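Local structure of mutT/nudix family protein (Listeria innocua, 3I9X) at residues T36-N41 / T45-L50; K134-A137 / E143-L146; F147-A152 / K167-I172. The protein probably acts as a hydrolase of the Nudix family, whose members typically cleave nucleoside diphosphates linked to another moiety, this chain being the N-terminal part that carries the Nudix domain. One frame throughout, in Å; residues are numbered along the deposited sequence.

Contact 1: T36-N41 / T45-L50; sequences TVKELN and TLHILL
Strands 36-40 and 45-50 run antiparallel in register, Thr36 facing His47 and Lys38 facing Thr45 as hydrogen-bonded pairs, with the non-hydrogen-bonded pair Val37-Leu46 between them, their CA atoms 4.6 Å apart. Four backbone hydrogen bonds, two to each of these outer pairs, hold the ladder; Thr45 N to Lys38 O is short at 2.7 Å. The His47 imidazole lies on the face that also carries Thr36 and Lys38. Its chi1 of -74° sets the ring beside the backbone N, and chi2 of 56° turns ND1 back toward Thr45 O, to which it donates at 2.8 Å. That oxygen is gripped twice, by Lys38 N from one face of its carbonyl plane and by ND1 from the other, and the second bond, from well above that plane, probably limits the ring's rotation. Over one ring face comes Lys38 CG, 3.7 Å from the centroid of the His47 ring and 14° off its normal, a CH-pi contact; CE follows above NE2 and CD2. Leu40 CB approaches the ring edge near CE1. The lysine chain bends at chi3 and chi4, and its NZ ends in a salt bridge to Glu133. The two strands are the arms of a beta hairpin in the mixed sheet of the Nudix fold; helix 129-137 lies on this face, touched by Thr36. Thr36 OG1 bonds to Val127 O while its CG2 meets His47 CB at 4.0 Å. On the other face Val37 CG2 reaches Leu46 CD1 at 4.2 Å, and both residues also pack on helix 161-177, Val37 against Phe176 and Leu46 against Phe169 and Ile172.

Contact 2: K134-A137 / E143-L146; sequences KRAA and EIGL
Bends at chi2 (-78°) and chi3 (-83°) fold the Arg135 chain so that its guanidinium presents a face to Ile144, whose CG1 stands beside the backbone N (chi1 -53°) and continues extended to CD1. That methyl sits over the centre of the guanidinium, modelled 3.2 Å from Arg135 CZ, closer than van der Waals contact, so the exact spacing is doubtful. The charged nitrogens are engaged elsewhere: NH2 forms a salt bridge with Glu93 and NH1 one with Asp140, and these two carboxylates probably hold the plane in position above the methyl. The other branch, Ile144 CG2, lies 3.8 Å from Ala136 CA and close to Arg135 O. Here the last turn of helix 129-137 lies against strand 144-148, a partner of strand 43-52 in the mixed sheet of the Nudix domain, and a short loop joins the helix to the strand. Further along the strand, Ala136 CB meets Leu146 CB at 4.2 Å and Leu146 N at 4.0 Å. Leu146 also touches Leu132 and Glu133 about one helical turn earlier, while Ile144 packs on Leu49 of the neighbouring strand. No hydrogen bond links the two segments.

Contact 3: F147-A152 / K167-I172; sequences FPMTEA and KAFSAI
A single methylene carries most of this contact: Met149 CG, rather than the sulfur, sits over the face of the Phe169 ring, 3.6 Å from the ring centroid and 16° off the normal. The carbon is displaced toward the rim on the CG-CD1 side, with CD1 its nearest ring atom at 3.5 Å, so the approach is a CH-pi contact. Met149 SD is farther away, 4.9 Å from the centroid of the Phe169 ring and oblique to it, which adds a Met-aromatic contact of looser geometry. The methionine starts with CG anti to its own N (chi1 172°) and then bends at chi2 and chi3. This bent course returns the terminal methyl to the base of the phenylalanine, CE lying 4.1 Å from both CB and CD1 of Phe169. Met149 CB stands near CE1, so the thioether chain follows the aromatic side chain from ring to root, the two side chains running antiparallel past one another. Thr150 adds a lighter touch, its CG2 coming to 4.5 Å from Phe169 CZ at an oblique angle. No hydrogen bond joins the segments, and their nearest CA atoms, those of Met149 and Phe169, remain 7.6 Å apart. Met149 also packs on Leu165 and Leu46, and Phe169 meets Leu46 and Leu153, so the pair extends apolar packing on the sheet. Pro148 occupies the N-cap position, where strand 144-148 passes directly into helix 149-152. The contact thus packs this short helix against helix 161-177 on one side of the mixed sheet, in keeping with the alpha/beta/alpha sandwich of Nudix domains.

Contacts 1 and 3 are partly buried, whereas contact 2 is a surface contact around the buried Ile144. Strand 43-52 ties them together: it belongs to the hairpin of contact 1 and is the neighbour of strand 144-148, which serves contacts 2 and 3 in succession. Leu50 N probably bonds to Gly145 O between contacts 1 and 2, and Ile48 N to Phe147 O between contacts 1 and 3. Contacts 2 and 3 adjoin in sequence, yet their centres lie about 17 Å apart. Backbone hydrogen bonds dominate within the sheet in contact 1; the two helix contacts have none across them, contact 2 pairing a methyl with a guanidinium and contact 3 a thioether chain with an aromatic ring.

Contact 1: T36-N41 / T45-L50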
loop_
_atom_site.group_PDB
_atom_site.type_symbol
_atom_site.label_atom_id
_atom_site.label_comp_id
_atom_site.label_asym_id
_atom_site.label_seq_id
_atom_site.Cartn_x
_atom_site.Cartn_y
_atom_site.Cartn_z
ATOM N N THR A 36 -9.987 -15.350 -12.841
ATOM C CA THR A 36 -10.963 -15.438 -13.928
ATOM C C THR A 36 -12.216 -16.118 -13.410
ATOM O O THR A 36 -12.269 -16.565 -12.265
ATOM C CB THR A 36 -10.439 -16.158 -15.158
ATOM O OG1 THR A 36 -11.366 -15.990 -16.241
ATOM C CG2 THR A 36 -10.240 -17.629 -14.907
ATOM N N VAL A 37 -13.247 -16.124 -14.233
ATOM C CA VAL A 37 -14.485 -16.803 -13.900
ATOM C C VAL A 37 -14.646 -17.852 -14.984
ATOM O O VAL A 37 -14.443 -17.569 -16.158
ATOM C CB VAL A 37 -15.679 -15.842 -13.826
ATOM C CG1 VAL A 37 -17.028 -16.619 -13.813
ATOM C CG2 VAL A 37 -15.600 -14.953 -12.576
ATOM N N LYS A 38 -14.879 -19.092 -14.585
ATOM C CA LYS A 38 -15.177 -20.133 -15.559
ATOM C C LYS A 38 -15.981 -21.240 -14.913
ATOM O O LYS A 38 -16.090 -21.314 -13.673
ATOM C CB LYS A 38 -13.906 -20.700 -16.212
ATOM C CG LYS A 38 -13.032 -21.573 -15.313
ATOM C CD LYS A 38 -11.782 -22.093 -16.061
ATOM C CE LYS A 38 -11.503 -23.594 -15.846
ATOM N NZ LYS A 38 -11.050 -24.239 -17.104
ATOM N N GLU A 39 -16.509 -22.119 -15.754
ATOM C CA GLU A 39 -17.498 -23.091 -15.291
ATOM C C GLU A 39 -16.832 -24.281 -14.630
ATOM O O GLU A 39 -15.940 -24.922 -15.186
ATOM C CB GLU A 39 -18.424 -23.537 -16.433
ATOM C CG GLU A 39 -19.096 -22.354 -17.154
ATOM C CD GLU A 39 -20.598 -22.252 -16.909
ATOM O OE1 GLU A 39 -21.316 -23.273 -17.125
ATOM O OE2 GLU A 39 -21.054 -21.135 -16.539
ATOM N N LEU A 40 -17.269 -24.552 -13.418
ATOM C CA LEU A 40 -16.901 -25.773 -12.728
ATOM C C LEU A 40 -18.219 -26.467 -12.369
ATOM O O LEU A 40 -19.052 -25.889 -11.671
ATOM C CB LEU A 40 -16.085 -25.442 -11.479
ATOM C CG LEU A 40 -15.666 -26.618 -10.610
ATOM C CD1 LEU A 40 -14.605 -27.440 -11.306
ATOM C CD2 LEU A 40 -15.192 -26.121 -9.268
ATOM N N ASN A 41 -18.402 -27.686 -12.874
ATOM C CA ASN A 41 -19.662 -28.439 -12.719
ATOM C C ASN A 41 -20.843 -27.563 -13.182
ATOM O O ASN A 41 -21.825 -27.342 -12.447
ATOM C CB ASN A 41 -19.821 -28.921 -11.263
ATOM C CG ASN A 41 -18.580 -29.684 -10.749
ATOM O OD1 ASN A 41 -18.025 -30.544 -11.446
ATOM N ND2 ASN A 41 -18.141 -29.359 -9.527
ATOM N N THR A 45 -17.425 -20.101 -11.625
ATOM C CA THR A 45 -16.630 -20.108 -10.398
ATOM C C THR A 45 -15.328 -19.292 -10.564
ATOM O O THR A 45 -14.652 -19.343 -11.605
ATOM C CB THR A 45 -16.337 -21.578 -9.950
ATOM O OG1 THR A 45 -17.584 -22.273 -9.801
ATOM C CG2 THR A 45 -15.542 -21.644 -8.608
ATOM N N LEU A 46 -15.017 -18.532 -9.524
ATOM C CA LEU A 46 -13.819 -17.702 -9.469
ATOM C C LEU A 46 -12.636 -18.632 -9.395
ATOM O O LEU A 46 -12.613 -19.506 -8.545
ATOM C CB LEU A 46 -13.853 -16.817 -8.223
ATOM C CG LEU A 46 -12.779 -15.709 -8.202
ATOM C CD1 LEU A 46 -13.173 -14.607 -9.200
ATOM C CD2 LEU A 46 -12.592 -15.121 -6.796
ATOM N N HIS A 47 -11.705 -18.485 -10.331
ATOM C CA HIS A 47 -10.439 -19.233 -10.327
ATOM C C HIS A 47 -9.241 -18.307 -10.177
ATOM O O HIS A 47 -9.281 -17.146 -10.628
ATOM C CB HIS A 47 -10.264 -19.997 -11.644
ATOM C CG HIS A 47 -11.133 -21.206 -11.780
ATOM N ND1 HIS A 47 -12.507 -21.154 -11.672
ATOM C CD2 HIS A 47 -10.817 -22.509 -12.007
ATOM C CE1 HIS A 47 -12.999 -22.372 -11.839
ATOM N NE2 HIS A 47 -11.997 -23.213 -12.050
ATOM N N ILE A 48 -8.139 -18.849 -9.637
ATOM C CA ILE A 48 -6.892 -18.122 -9.474
ATOM C C ILE A 48 -5.691 -18.855 -10.087
ATOM O O ILE A 48 -5.590 -20.091 -9.982
ATOM C CB ILE A 48 -6.667 -17.782 -7.989
ATOM C CG1 ILE A 48 -5.389 -17.011 -7.814
ATOM C CG2 ILE A 48 -6.663 -19.062 -7.082
ATOM C CD1 ILE A 48 -5.193 -16.407 -6.438
ATOM N N LEU A 49 -4.806 -18.101 -10.762
ATOM C CA LEU A 49 -3.535 -18.630 -11.244
ATOM C C LEU A 49 -2.443 -18.606 -10.161
ATOM O O LEU A 49 -2.102 -17.562 -9.589
ATOM C CB LEU A 49 -3.003 -17.868 -12.447
ATOM C CG LEU A 49 -1.934 -18.624 -13.235
ATOM C CD1 LEU A 49 -2.539 -19.726 -14.142
ATOM C CD2 LEU A 49 -1.050 -17.678 -14.128
ATOM N N LEU A 50 -1.836 -19.759 -9.925
ATOM C CA LEU A 50 -0.768 -19.858 -8.938
ATOM C C LEU A 50 0.386 -20.656 -9.489
ATOM O O LEU A 50 0.205 -21.468 -10.393
ATOM C CB LEU A 50 -1.276 -20.498 -7.678
ATOM C CG LEU A 50 -2.370 -19.810 -6.905
ATOM C CD1 LEU A 50 -2.901 -20.800 -5.769
ATOM C CD2 LEU A 50 -1.900 -18.497 -6.336
#

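Contact 2: K134-A137 / E143-L146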
loop_
_atom_site.group_PDB
_atom_site.type_symbol
_atom_site.label_atom_id
_atom_site.label_comp_id
_atom_site.label_asym_id
_atom_site.label_seq_id
_atom_site.Cartn_x
_atom_site.Cartn_y
_atom_site.Cartn_z
ATOM N N LYS A 134 -4.013 -21.095 -20.925
ATOM C CA LYS A 134 -2.778 -21.286 -21.724
ATOM C C LYS A 134 -1.547 -21.548 -20.856
ATOM O O LYS A 134 -0.805 -22.521 -21.088
ATOM C CB LYS A 134 -2.496 -20.087 -22.637
ATOM C CG LYS A 134 -3.159 -20.137 -24.019
ATOM C CD LYS A 134 -2.503 -19.140 -25.030
ATOM C CE LYS A 134 -1.025 -19.516 -25.381
ATOM N NZ LYS A 134 -0.345 -18.541 -26.316
ATOM N N ARG A 135 -1.318 -20.689 -19.860
ATOM C CA ARG A 135 -0.126 -20.831 -19.002
ATOM C C ARG A 135 -0.190 -22.066 -18.118
ATOM O O ARG A 135 0.823 -22.718 -17.905
ATOM C CB ARG A 135 0.108 -19.578 -18.142
ATOM C CG ARG A 135 0.970 -18.546 -18.833
ATOM C CD ARG A 135 2.484 -18.905 -18.791
ATOM N NE ARG A 135 3.150 -18.504 -17.547
ATOM C CZ ARG A 135 4.354 -18.932 -17.151
ATOM N NH1 ARG A 135 5.057 -19.804 -17.881
ATOM N NH2 ARG A 135 4.854 -18.506 -15.991
ATOM N N ALA A 136 -1.376 -22.390 -17.614
ATOM C CA ALA A 136 -1.545 -23.583 -16.794
ATOM C C ALA A 136 -1.361 -24.871 -17.620
ATOM O O ALA A 136 -1.037 -25.922 -17.070
ATOM C CB ALA A 136 -2.872 -23.577 -16.117
ATOM N N ALA A 137 -1.573 -24.780 -18.935
ATOM C CA ALA A 137 -1.484 -25.948 -19.821
ATOM C C ALA A 137 -0.184 -25.990 -20.644
ATOM O O ALA A 137 0.100 -27.001 -21.268
ATOM C CB ALA A 137 -2.714 -26.018 -20.746
ATOM N N GLU A 143 4.085 -26.913 -12.784
ATOM C CA GLU A 143 4.520 -25.792 -11.996
ATOM C C GLU A 143 3.374 -24.726 -11.843
ATOM O O GLU A 143 3.351 -23.974 -10.876
ATOM C CB GLU A 143 5.692 -25.205 -12.803
ATOM C CG GLU A 143 6.679 -24.312 -12.108
ATOM C CD GLU A 143 7.513 -23.452 -13.115
ATOM O OE1 GLU A 143 7.635 -22.223 -12.886
ATOM O OE2 GLU A 143 8.022 -24.005 -14.134
ATOM N N ILE A 144 2.428 -24.691 -12.800
ATOM C CA ILE A 144 1.369 -23.663 -12.852
ATOM C C ILE A 144 -0.018 -24.248 -12.850
ATOM O O ILE A 144 -0.319 -25.095 -13.662
ATOM C CB ILE A 144 1.502 -22.825 -14.128
ATOM C CG1 ILE A 144 2.934 -22.278 -14.207
ATOM C CG2 ILE A 144 0.431 -21.715 -14.156
ATOM C CD1 ILE A 144 3.175 -21.326 -15.327
ATOM N N GLY A 145 -0.887 -23.783 -11.955
ATOM C CA GLY A 145 -2.263 -24.242 -11.936
ATOM C C GLY A 145 -3.295 -23.119 -11.911
ATOM O O GLY A 145 -3.053 -22.030 -11.382
ATOM N N LEU A 146 -4.461 -23.401 -12.494
ATOM C CA LEU A 146 -5.596 -22.504 -12.439
ATOM C C LEU A 146 -6.614 -23.137 -11.524
ATOM O O LEU A 146 -7.284 -24.094 -11.924
ATOM C CB LEU A 146 -6.127 -22.275 -13.844
ATOM C CG LEU A 146 -7.234 -21.251 -14.056
ATOM C CD1 LEU A 146 -6.932 -19.766 -13.524
ATOM C CD2 LEU A 146 -7.543 -21.265 -15.577
#

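Contact 3: F147-A152 / K167-I172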
loop_
_atom_site.group_PDB
_atom_site.type_symbol
_atom_site.label_atom_id
_atom_site.label_comp_id
_atom_site.label_asym_id
_atom_site.label_seq_id
_atom_site.Cartn_x
_atom_site.Cartn_y
_atom_site.Cartn_z
ATOM N N PHE A 147 -6.718 -22.633 -10.292
ATOM C CA PHE A 147 -7.498 -23.293 -9.240
ATOM C C PHE A 147 -8.796 -22.549 -8.944
ATOM O O PHE A 147 -8.788 -21.322 -8.811
ATOM C CB PHE A 147 -6.714 -23.381 -7.896
ATOM C CG PHE A 147 -5.456 -24.219 -7.955
ATOM C CD1 PHE A 147 -5.501 -25.594 -7.708
ATOM C CD2 PHE A 147 -4.238 -23.642 -8.268
ATOM C CE1 PHE A 147 -4.345 -26.363 -7.777
ATOM C CE2 PHE A 147 -3.077 -24.396 -8.316
ATOM C CZ PHE A 147 -3.126 -25.761 -8.079
ATOM N N PRO A 148 -9.881 -23.302 -8.708
ATOM C CA PRO A 148 -11.050 -22.696 -8.101
ATOM C C PRO A 148 -10.585 -22.099 -6.806
ATOM O O PRO A 148 -9.636 -22.610 -6.217
ATOM C CB PRO A 148 -12.005 -23.874 -7.850
ATOM C CG PRO A 148 -11.475 -25.019 -8.604
ATOM C CD PRO A 148 -10.000 -24.778 -8.811
ATOM N N MET A 149 -11.192 -21.016 -6.369
ATOM C CA MET A 149 -10.563 -20.259 -5.296
ATOM C C MET A 149 -10.698 -21.018 -3.997
ATOM O O MET A 149 -9.792 -20.985 -3.175
ATOM C CB MET A 149 -11.099 -18.831 -5.175
ATOM C CG MET A 149 -10.592 -18.072 -3.945
ATOM S SD MET A 149 -8.898 -17.437 -4.021
ATOM C CE MET A 149 -9.262 -15.898 -4.971
ATOM N N THR A 150 -11.788 -21.763 -3.830
ATOM C CA THR A 150 -11.977 -22.526 -2.595
ATOM C C THR A 150 -10.929 -23.648 -2.441
ATOM O O THR A 150 -10.460 -23.875 -1.346
ATOM C CB THR A 150 -13.413 -23.065 -2.452
ATOM O OG1 THR A 150 -13.676 -24.012 -3.492
ATOM C CG2 THR A 150 -14.429 -21.913 -2.498
ATOM N N GLU A 151 -10.551 -24.299 -3.537
ATOM C CA GLU A 151 -9.436 -25.259 -3.577
ATOM C C GLU A 151 -8.057 -24.580 -3.354
ATOM O O GLU A 151 -7.197 -25.110 -2.618
ATOM C CB GLU A 151 -9.448 -26.000 -4.921
ATOM C CG GLU A 151 -8.450 -27.179 -5.039
ATOM C CD GLU A 151 -8.435 -27.865 -6.417
ATOM O OE1 GLU A 151 -7.386 -28.500 -6.766
ATOM O OE2 GLU A 151 -9.467 -27.782 -7.135
ATOM N N ALA A 152 -7.862 -23.408 -3.966
ATOM C CA ALA A 152 -6.611 -22.658 -3.800
ATOM C C ALA A 152 -6.383 -22.318 -2.342
ATOM O O ALA A 152 -5.255 -22.379 -1.854
ATOM C CB ALA A 152 -6.581 -21.406 -4.659
ATOM N N LYS A 167 -7.953 -12.076 1.720
ATOM C CA LYS A 167 -8.356 -10.669 1.576
ATOM C C LYS A 167 -8.783 -10.306 0.109
ATOM O O LYS A 167 -9.647 -9.438 -0.111
ATOM C CB LYS A 167 -7.286 -9.720 2.099
ATOM N N ALA A 168 -8.208 -10.978 -0.884
ATOM C CA ALA A 168 -8.584 -10.699 -2.276
ATOM C C ALA A 168 -9.947 -11.304 -2.534
ATOM O O ALA A 168 -10.820 -10.645 -3.039
ATOM C CB ALA A 168 -7.575 -11.220 -3.258
ATOM N N PHE A 169 -10.108 -12.566 -2.188
ATOM C CA PHE A 169 -11.362 -13.254 -2.381
ATOM C C PHE A 169 -12.476 -12.390 -1.796
ATOM O O PHE A 169 -13.480 -12.107 -2.463
ATOM C CB PHE A 169 -11.286 -14.610 -1.693
ATOM C CG PHE A 169 -12.399 -15.571 -2.028
ATOM C CD1 PHE A 169 -12.981 -15.626 -3.296
ATOM C CD2 PHE A 169 -12.832 -16.476 -1.069
ATOM C CE1 PHE A 169 -13.974 -16.580 -3.601
ATOM C CE2 PHE A 169 -13.845 -17.409 -1.357
ATOM C CZ PHE A 169 -14.403 -17.459 -2.639
ATOM N N SER A 170 -12.267 -11.923 -0.581
ATOM C CA SER A 170 -13.261 -11.129 0.131
ATOM C C SER A 170 -13.593 -9.830 -0.605
ATOM O O SER A 170 -14.774 -9.520 -0.805
ATOM C CB SER A 170 -12.754 -10.821 1.546
ATOM O OG SER A 170 -13.632 -9.943 2.213
ATOM N N ALA A 171 -12.568 -9.091 -1.021
ATOM C CA ALA A 171 -12.771 -7.860 -1.805
ATOM C C ALA A 171 -13.421 -8.083 -3.178
ATOM O O ALA A 171 -14.225 -7.254 -3.632
ATOM C CB ALA A 171 -11.485 -7.126 -1.987
ATOM N N ILE A 172 -13.053 -9.178 -3.847
ATOM C CA ILE A 172 -13.563 -9.457 -5.201
ATOM C C ILE A 172 -15.042 -9.851 -5.099
ATOM O O ILE A 172 -15.873 -9.340 -5.833
ATOM C CB ILE A 172 -12.755 -10.555 -5.922
ATOM C CG1 ILE A 172 -11.401 -9.994 -6.353
ATOM C CG2 ILE A 172 -13.536 -11.120 -7.131
ATOM C CD1 ILE A 172 -10.347 -11.055 -6.764
#